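Long-range contacts in cephalosporin acylase (Bacillus halodurans, PDB 2NLZ), which probably hydrolyses amide bonds as an N-terminal nucleophile (Ntn) hydrolase of the gamma-glutamyltranspeptidase family, its natural substrate being unestablished: residues M25-S29 with G512-W516; N46-A51 with L361-D365; F183-A187 with W199-H204. The protein carries 1 engineered substitution. The contacts are given in a common frame with arbitrary orientation. Residues are numbered along the deposited sequence.

Interaction 1: residues M25-S29 with G512-W516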
loop_
_atom_site.group_PDB
_atom_site.type_symbol
_atom_site.label_atom_id
_atom_site.label_comp_id
_atom_site.label_asym_id
_atom_site.label_seq_id
_atom_site.Cartn_x
_atom_site.Cartn_y
_atom_site.Cartn_z
ATOM N N MET D 25 -6.279 8.333 32.815
ATOM C CA MET D 25 -6.413 8.270 31.369
ATOM C C MET D 25 -7.873 8.317 30.956
ATOM O O MET D 25 -8.726 7.653 31.553
ATOM C CB MET D 25 -5.761 6.999 30.826
ATOM C CG MET D 25 -5.665 6.949 29.305
ATOM S SD MET D 25 -4.791 5.490 28.718
ATOM C CE MET D 25 -3.097 6.002 28.916
ATOM N N VAL D 26 -8.157 9.124 29.941
ATOM C CA VAL D 26 -9.496 9.211 29.388
ATOM C C VAL D 26 -9.389 8.999 27.890
ATOM O O VAL D 26 -8.510 9.576 27.243
ATOM C CB VAL D 26 -10.147 10.571 29.697
ATOM C CG1 VAL D 26 -11.520 10.656 29.084
ATOM C CG2 VAL D 26 -10.249 10.760 31.177
ATOM N N ALA D 27 -10.264 8.148 27.360
ATOM C CA ALA D 27 -10.273 7.821 25.951
ATOM C C ALA D 27 -11.700 7.858 25.411
ATOM O O ALA D 27 -12.566 7.070 25.815
ATOM C CB ALA D 27 -9.629 6.464 25.709
ATOM N N THR D 28 -11.938 8.793 24.502
ATOM C CA THR D 28 -13.260 8.971 23.925
ATOM C C THR D 28 -13.219 9.645 22.545
ATOM O O THR D 28 -12.155 10.063 22.063
ATOM C CB THR D 28 -14.195 9.757 24.876
ATOM O OG1 THR D 28 -15.543 9.698 24.384
ATOM C CG2 THR D 28 -13.724 11.215 25.016
ATOM N N SER D 29 -14.403 9.761 21.943
ATOM C CA SER D 29 -14.561 10.218 20.580
ATOM C C SER D 29 -14.630 11.730 20.412
ATOM O O SER D 29 -14.854 12.210 19.302
ATOM C CB SER D 29 -15.819 9.594 19.993
ATOM O OG SER D 29 -16.958 10.032 20.698
ATOM N N GLY D 512 -13.800 2.796 18.323
ATOM C CA GLY D 512 -13.385 2.066 19.507
ATOM C C GLY D 512 -12.492 2.862 20.424
ATOM O O GLY D 512 -11.836 3.817 19.993
ATOM N N GLN D 513 -12.482 2.488 21.702
ATOM C CA GLN D 513 -11.476 2.981 22.641
ATOM C C GLN D 513 -11.047 1.827 23.538
ATOM O O GLN D 513 -11.853 0.962 23.899
ATOM C CB GLN D 513 -11.988 4.136 23.508
ATOM C CG GLN D 513 -12.952 5.116 22.836
ATOM C CD GLN D 513 -12.251 6.113 21.953
ATOM O OE1 GLN D 513 -12.813 6.570 20.951
ATOM N NE2 GLN D 513 -11.016 6.462 22.315
ATOM N N ILE D 514 -9.766 1.823 23.890
ATOM C CA ILE D 514 -9.195 0.797 24.732
ATOM C C ILE D 514 -8.236 1.463 25.713
ATOM O O ILE D 514 -7.450 2.327 25.335
ATOM C CB ILE D 514 -8.435 -0.273 23.886
ATOM C CG1 ILE D 514 -9.417 -1.164 23.108
ATOM C CG2 ILE D 514 -7.549 -1.148 24.760
ATOM C CD1 ILE D 514 -8.771 -2.025 22.017
ATOM N N ILE D 515 -8.347 1.075 26.982
ATOM C CA ILE D 515 -7.303 1.320 27.972
ATOM C C ILE D 515 -6.939 -0.022 28.620
ATOM O O ILE D 515 -7.808 -0.671 29.205
ATOM C CB ILE D 515 -7.741 2.325 29.070
ATOM C CG1 ILE D 515 -8.086 3.682 28.471
ATOM C CG2 ILE D 515 -6.629 2.540 30.058
ATOM C CD1 ILE D 515 -8.639 4.663 29.476
ATOM N N TRP D 516 -5.679 -0.443 28.501
ATOM C CA TRP D 516 -5.202 -1.622 29.226
ATOM C C TRP D 516 -4.272 -1.254 30.380
ATOM O O TRP D 516 -3.367 -0.432 30.232
ATOM C CB TRP D 516 -4.486 -2.658 28.332
ATOM C CG TRP D 516 -5.252 -3.280 27.167
ATOM C CD1 TRP D 516 -4.726 -3.607 25.957
ATOM C CD2 TRP D 516 -6.642 -3.656 27.114
ATOM N NE1 TRP D 516 -5.690 -4.142 25.140
ATOM C CE2 TRP D 516 -6.877 -4.190 25.822
ATOM C CE3 TRP D 516 -7.709 -3.593 28.024
ATOM C CZ2 TRP D 516 -8.142 -4.658 25.410
ATOM C CZ3 TRP D 516 -8.977 -4.058 27.616
ATOM C CH2 TRP D 516 -9.176 -4.586 26.321
#
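I515 lies over M25 and A27, its CG2 3.7 Å from the SD of M25 and its CG1 4.2 Å from the CB of A27, while its CD1 comes within 3.6 Å of the M25 carbonyl O. A branched side chain fills the space left by the small A27, and the extended side chain of M25 (chi1 and chi2 both t) reaches across beside it, bringing its thioether against I515. At the other end of the contact Q513 spreads its carboxamide over the A27-T28 peptide: NE2 is 3.5 Å from the C of A27 and 3.7 Å from its CB. The 3.3 Å between Q513 NE2 and T28 N joins two donors and is not a bond; NE2 instead bonds to T528, which lets a polar residue lie buried here.

No hydrogen bond links 25-29 to 512-516. The strands run at 163°, nearly antiparallel, with axes 6.7 Å apart, but they meet through side chains. Edge pairing is made with others: M25 and A27 bond to strand 359-365, V26 and T28 to strand 535-538, and Q513 to G437. Alternation sends V26 and T28 away, against helices 31-42 and 47-61, whereas I514 and W516 turn from strand 25-28 and touch F436. Two beta layers packed face to face, with helices outside, are characteristic of the αββα sandwich of Ntn hydrolases.

Interaction 2: residues N46-A51 with L361-D365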
loop_
_atom_site.group_PDB
_atom_site.type_symbol
_atom_site.label_atom_id
_atom_site.label_comp_id
_atom_site.label_asym_id
_atom_site.label_seq_id
_atom_site.Cartn_x
_atom_site.Cartn_y
_atom_site.Cartn_z
ATOM N N ASN D 46 -12.145 10.651 40.635
ATOM C CA ASN D 46 -11.621 9.357 40.232
ATOM C C ASN D 46 -12.170 8.975 38.852
ATOM O O ASN D 46 -12.865 9.765 38.221
ATOM C CB ASN D 46 -11.914 8.275 41.293
ATOM C CG ASN D 46 -13.402 8.122 41.606
ATOM O OD1 ASN D 46 -14.268 8.207 40.728
ATOM N ND2 ASN D 46 -13.699 7.878 42.875
ATOM N N ALA D 47 -11.867 7.762 38.400
ATOM C CA ALA D 47 -12.212 7.318 37.056
ATOM C C ALA D 47 -13.718 7.367 36.797
ATOM O O ALA D 47 -14.145 7.661 35.676
ATOM C CB ALA D 47 -11.660 5.924 36.800
ATOM N N ILE D 48 -14.510 7.096 37.834
ATOM C CA ILE D 48 -15.968 7.143 37.741
ATOM C C ILE D 48 -16.417 8.587 37.520
ATOM O O ILE D 48 -17.182 8.881 36.591
ATOM C CB ILE D 48 -16.652 6.552 39.003
ATOM C CG1 ILE D 48 -16.408 5.045 39.109
ATOM C CG2 ILE D 48 -18.146 6.813 38.994
ATOM C CD1 ILE D 48 -15.207 4.656 39.973
ATOM N N ASP D 49 -15.926 9.487 38.366
ATOM C CA ASP D 49 -16.210 10.903 38.207
ATOM C C ASP D 49 -15.899 11.328 36.786
ATOM O O ASP D 49 -16.756 11.898 36.110
ATOM C CB ASP D 49 -15.397 11.738 39.190
ATOM C CG ASP D 49 -15.850 11.567 40.622
ATOM O OD1 ASP D 49 -17.051 11.786 40.908
ATOM O OD2 ASP D 49 -14.992 11.236 41.464
ATOM N N ALA D 50 -14.684 11.013 36.329
ATOM C CA ALA D 50 -14.226 11.350 34.972
ATOM C C ALA D 50 -15.132 10.805 33.866
ATOM O O ALA D 50 -15.353 11.472 32.858
ATOM C CB ALA D 50 -12.789 10.887 34.758
ATOM N N ALA D 51 -15.646 9.592 34.070
ATOM C CA ALA D 51 -16.534 8.961 33.123
ATOM C C ALA D 51 -17.809 9.783 32.987
ATOM O O ALA D 51 -18.261 10.056 31.875
ATOM C CB ALA D 51 -16.845 7.557 33.569
ATOM N N LEU D 361 -16.578 5.431 25.627
ATOM C CA LEU D 361 -15.763 6.208 26.531
ATOM C C LEU D 361 -15.055 5.214 27.443
ATOM O O LEU D 361 -15.657 4.210 27.861
ATOM C CB LEU D 361 -16.717 7.106 27.323
ATOM C CG LEU D 361 -16.476 7.979 28.538
ATOM C CD1 LEU D 361 -17.799 8.637 28.783
ATOM C CD2 LEU D 361 -16.039 7.192 29.765
ATOM N N ALA D 362 -13.787 5.475 27.753
ATOM C CA ALA D 362 -13.087 4.648 28.722
ATOM C C ALA D 362 -12.205 5.493 29.603
ATOM O O ALA D 362 -11.494 6.375 29.121
ATOM C CB ALA D 362 -12.275 3.572 28.038
ATOM N N THR D 363 -12.268 5.222 30.906
ATOM C CA THR D 363 -11.467 5.938 31.890
ATOM C C THR D 363 -10.785 4.990 32.882
ATOM O O THR D 363 -11.306 3.919 33.223
ATOM C CB THR D 363 -12.324 6.908 32.687
ATOM O OG1 THR D 363 -13.493 6.222 33.132
ATOM C CG2 THR D 363 -12.756 8.092 31.835
ATOM N N ALA D 364 -9.609 5.402 33.339
ATOM C CA ALA D 364 -8.876 4.682 34.375
ATOM C C ALA D 364 -8.059 5.675 35.211
ATOM O O ALA D 364 -7.649 6.736 34.709
ATOM C CB ALA D 364 -7.976 3.633 33.756
ATOM N N ASP D 365 -7.832 5.339 36.480
ATOM C CA ASP D 365 -7.003 6.179 37.348
ATOM C C ASP D 365 -5.844 5.440 38.012
ATOM O O ASP D 365 -5.644 4.241 37.788
ATOM C CB ASP D 365 -7.857 6.927 38.388
ATOM C CG ASP D 365 -8.587 5.996 39.359
ATOM O OD1 ASP D 365 -8.090 4.886 39.639
ATOM O OD2 ASP D 365 -9.657 6.397 39.871
#
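This is a helix-on-strand contact, in which the N-terminal turn of helix 47-61 rests on strand 359-365, joining an outer helical layer to a beta layer of the fold. The axes approach to 7.3 Å at 153°, and the register pairs A47 with A364, whose CA atoms are 5.0 Å apart. Alanine suits such a close fit: A47, A50 and A51 give the strand a smooth helical surface. The CB of A50 is 4.0 Å from T363 CG2, and that of A51 is 3.9 Å from L361 CD2, so that L361 and T363 supply the bulk the alanines lack.

Polar bonds fix the start of the helix. D365 OD2 accepts from A47 N at 3.0 Å, using an amide that the first turn leaves without an intrahelical acceptor, while OD1 of the same carboxylate takes N369 N. N46 is the N-cap: its OD1 accepts from D49 N at 3.2 Å and, weakly, from I48 N at 3.1 Å. The return bond, from N46 N to D49 OD2 at 3.0 Å, completes a capping box. T363 OG1 donates to A47 O at 3.0 Å, although the position of this hydroxyl is less certain.

L361, T363 and D365 thus face the helix, and A362 and A364 point away from it. Strand 359-365 begins just after the unmodelled residues 354-357. In relatives the corresponding strand starts with the threonine nucleophile released by self-cleavage, and an alpha layer packed against that strand is a hallmark of the Ntn hydrolase sandwich.

Interaction 3: residues F183-A187 with W199-H204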
loop_
_atom_site.group_PDB
_atom_site.type_symbol
_atom_site.label_atom_id
_atom_site.label_comp_id
_atom_site.label_asym_id
_atom_site.label_seq_id
_atom_site.Cartn_x
_atom_site.Cartn_y
_atom_site.Cartn_z
ATOM N N PHE D 183 -35.387 21.470 15.353
ATOM C CA PHE D 183 -34.877 22.483 14.445
ATOM C C PHE D 183 -34.481 23.755 15.190
ATOM O O PHE D 183 -33.536 24.425 14.798
ATOM C CB PHE D 183 -35.903 22.806 13.354
ATOM C CG PHE D 183 -36.115 21.690 12.367
ATOM C CD1 PHE D 183 -35.232 21.501 11.313
ATOM C CD2 PHE D 183 -37.198 20.834 12.488
ATOM C CE1 PHE D 183 -35.422 20.471 10.407
ATOM C CE2 PHE D 183 -37.399 19.803 11.584
ATOM C CZ PHE D 183 -36.508 19.622 10.542
ATOM N N ASP D 184 -35.198 24.089 16.260
ATOM C CA ASP D 184 -34.877 25.282 17.041
ATOM C C ASP D 184 -33.568 25.109 17.816
ATOM O O ASP D 184 -32.782 26.055 17.932
ATOM C CB ASP D 184 -36.022 25.632 17.996
ATOM C CG ASP D 184 -37.266 26.104 17.269
ATOM O OD1 ASP D 184 -37.168 26.533 16.098
ATOM O OD2 ASP D 184 -38.349 26.050 17.882
ATOM N N THR D 185 -33.346 23.893 18.319
ATOM C CA THR D 185 -32.177 23.544 19.122
ATOM C C THR D 185 -30.933 23.213 18.290
ATOM O O THR D 185 -29.854 23.729 18.562
ATOM C CB THR D 185 -32.488 22.340 20.024
ATOM O OG1 THR D 185 -33.627 22.640 20.831
ATOM C CG2 THR D 185 -31.302 21.978 20.915
ATOM N N PHE D 186 -31.086 22.350 17.287
ATOM C CA PHE D 186 -29.932 21.811 16.560
ATOM C C PHE D 186 -29.691 22.435 15.190
ATOM O O PHE D 186 -28.639 22.217 14.582
ATOM C CB PHE D 186 -30.045 20.294 16.431
ATOM C CG PHE D 186 -30.072 19.585 17.739
ATOM C CD1 PHE D 186 -28.997 19.675 18.604
ATOM C CD2 PHE D 186 -31.169 18.835 18.111
ATOM C CE1 PHE D 186 -29.010 19.020 19.814
ATOM C CE2 PHE D 186 -31.199 18.179 19.326
ATOM C CZ PHE D 186 -30.119 18.271 20.179
ATOM N N ALA D 187 -30.666 23.197 14.701
ATOM C CA ALA D 187 -30.490 23.963 13.470
ATOM C C ALA D 187 -30.958 25.412 13.638
ATOM O O ALA D 187 -31.890 25.839 12.959
ATOM C CB ALA D 187 -31.229 23.296 12.338
ATOM N N TRP D 199 -21.517 26.372 17.831
ATOM C CA TRP D 199 -22.881 26.034 18.191
ATOM C C TRP D 199 -22.972 26.007 19.702
ATOM O O TRP D 199 -22.036 25.574 20.376
ATOM C CB TRP D 199 -23.280 24.686 17.595
ATOM C CG TRP D 199 -24.634 24.226 18.004
ATOM C CD1 TRP D 199 -25.819 24.572 17.432
ATOM C CD2 TRP D 199 -24.953 23.333 19.082
ATOM N NE1 TRP D 199 -26.857 23.950 18.083
ATOM C CE2 TRP D 199 -26.354 23.181 19.098
ATOM C CE3 TRP D 199 -24.192 22.645 20.031
ATOM C CZ2 TRP D 199 -27.011 22.368 20.028
ATOM C CZ3 TRP D 199 -24.844 21.839 20.952
ATOM C CH2 TRP D 199 -26.241 21.707 20.943
ATOM N N ARG D 200 -24.095 26.486 20.222
ATOM C CA ARG D 200 -24.338 26.500 21.649
ATOM C C ARG D 200 -25.782 26.141 21.916
ATOM O O ARG D 200 -26.613 26.172 21.016
ATOM C CB ARG D 200 -24.015 27.872 22.239
ATOM C CG ARG D 200 -24.608 29.047 21.463
ATOM C CD ARG D 200 -24.229 30.390 22.082
ATOM N NE ARG D 200 -24.745 30.538 23.442
ATOM C CZ ARG D 200 -25.960 30.991 23.744
ATOM N NH1 ARG D 200 -26.806 31.344 22.784
ATOM N NH2 ARG D 200 -26.330 31.087 25.013
ATOM N N SER D 201 -26.072 25.794 23.158
ATOM C CA SER D 201 -27.424 25.505 23.557
ATOM C C SER D 201 -27.628 25.849 25.027
ATOM O O SER D 201 -27.150 25.132 25.921
ATOM C CB SER D 201 -27.746 24.046 23.291
ATOM O OG SER D 201 -29.076 23.768 23.662
ATOM N N GLN D 202 -28.325 26.964 25.263
ATOM C CA GLN D 202 -28.701 27.379 26.613
ATOM C C GLN D 202 -29.602 26.342 27.260
ATOM O O GLN D 202 -29.552 26.143 28.471
ATOM C CB GLN D 202 -29.396 28.744 26.616
ATOM C CG GLN D 202 -28.565 29.880 27.207
ATOM C CD GLN D 202 -28.220 29.691 28.690
ATOM O OE1 GLN D 202 -28.879 28.933 29.414
ATOM N NE2 GLN D 202 -27.186 30.396 29.148
ATOM N N GLY D 203 -30.415 25.687 26.437
ATOM C CA GLY D 203 -31.270 24.611 26.892
ATOM C C GLY D 203 -30.465 23.523 27.573
ATOM O O GLY D 203 -30.728 23.180 28.729
ATOM N N HIS D 204 -29.471 23.003 26.854
ATOM C CA HIS D 204 -28.584 21.961 27.368
ATOM C C HIS D 204 -27.929 22.350 28.685
ATOM O O HIS D 204 -27.868 21.545 29.608
ATOM C CB HIS D 204 -27.504 21.621 26.345
ATOM C CG HIS D 204 -27.949 20.661 25.288
ATOM N ND1 HIS D 204 -28.808 21.017 24.273
ATOM C CD2 HIS D 204 -27.637 19.361 25.078
ATOM C CE1 HIS D 204 -29.005 19.977 23.483
ATOM N NE2 HIS D 204 -28.310 18.957 23.953
HETATM O O HOH W 1 -29.542 25.719 20.569
#
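The backbones of 183-187 and 199-204 come closest at T185 and S201, with CA atoms 6.8 Å apart. Segment 183-187 comes from the C-terminal part of helix 180-186 and runs out of it; the second leaves strand 198-199, passes through an extended R200 and S201, and enters helix 202-212 with S201 as the N-cap residue. The carbonyl O of T185 joins them twice: it accepts from W199 NE1 at 3.0 Å, and a water 2.8 Å from it donates to it and also to R200 O, at 3.0 Å. Tryptophan is apt here, since it combines a wide apolar surface with one ring donor able to meet a carbonyl near its plane.

F186, W199 and H204 form an aromatic cluster that joins the end of helix 180-186 to strand 198-199 and the start of helix 202-212. The F186 ring and the six-membered ring of W199 are inclined at 22°, with centroids 5.8 Å apart, but are slid so far that they barely overlap; F186 CD1 to W199 CZ2 is 3.6 Å. F186 meets H204 rim to rim, CE1 to CE1 at 3.8 Å, with the planes at 70°. H204 is held in turn by S201, whose OG shares a 2.8 Å hydrogen bond with ND1. T185 adds its methyl group, CG2 lying 4.0 Å from both S201 OG and H204 CE1, while its hydroxyl bonds to P181 O. W163 extends the group, meeting W199 edge-to-face and bonding through NE1 to F186 O.

Interactions 1 and 2 are successive interfaces of one sandwich, beta on beta and helix on beta, their centres about 10 Å apart. Strands 24-28 and 359-365 are neighbours in a sheet, linked by A27 N to A362 O and M25 N to A364 O, both 2.8 Å and probable hydrogen bonds; I515 CD1 also reaches A362 O at 3.3 Å. The strand that supports the helix in interaction 2 therefore borders interaction 1, close in sequence to the family's expected processing point. Interaction 3 is separate: its centre lies about 28 Å from each of the others, with nearest atoms about 14 Å from interaction 1 and 15 Å from interaction 2. In sequence it is nested within interaction 2, itself nested within interaction 1.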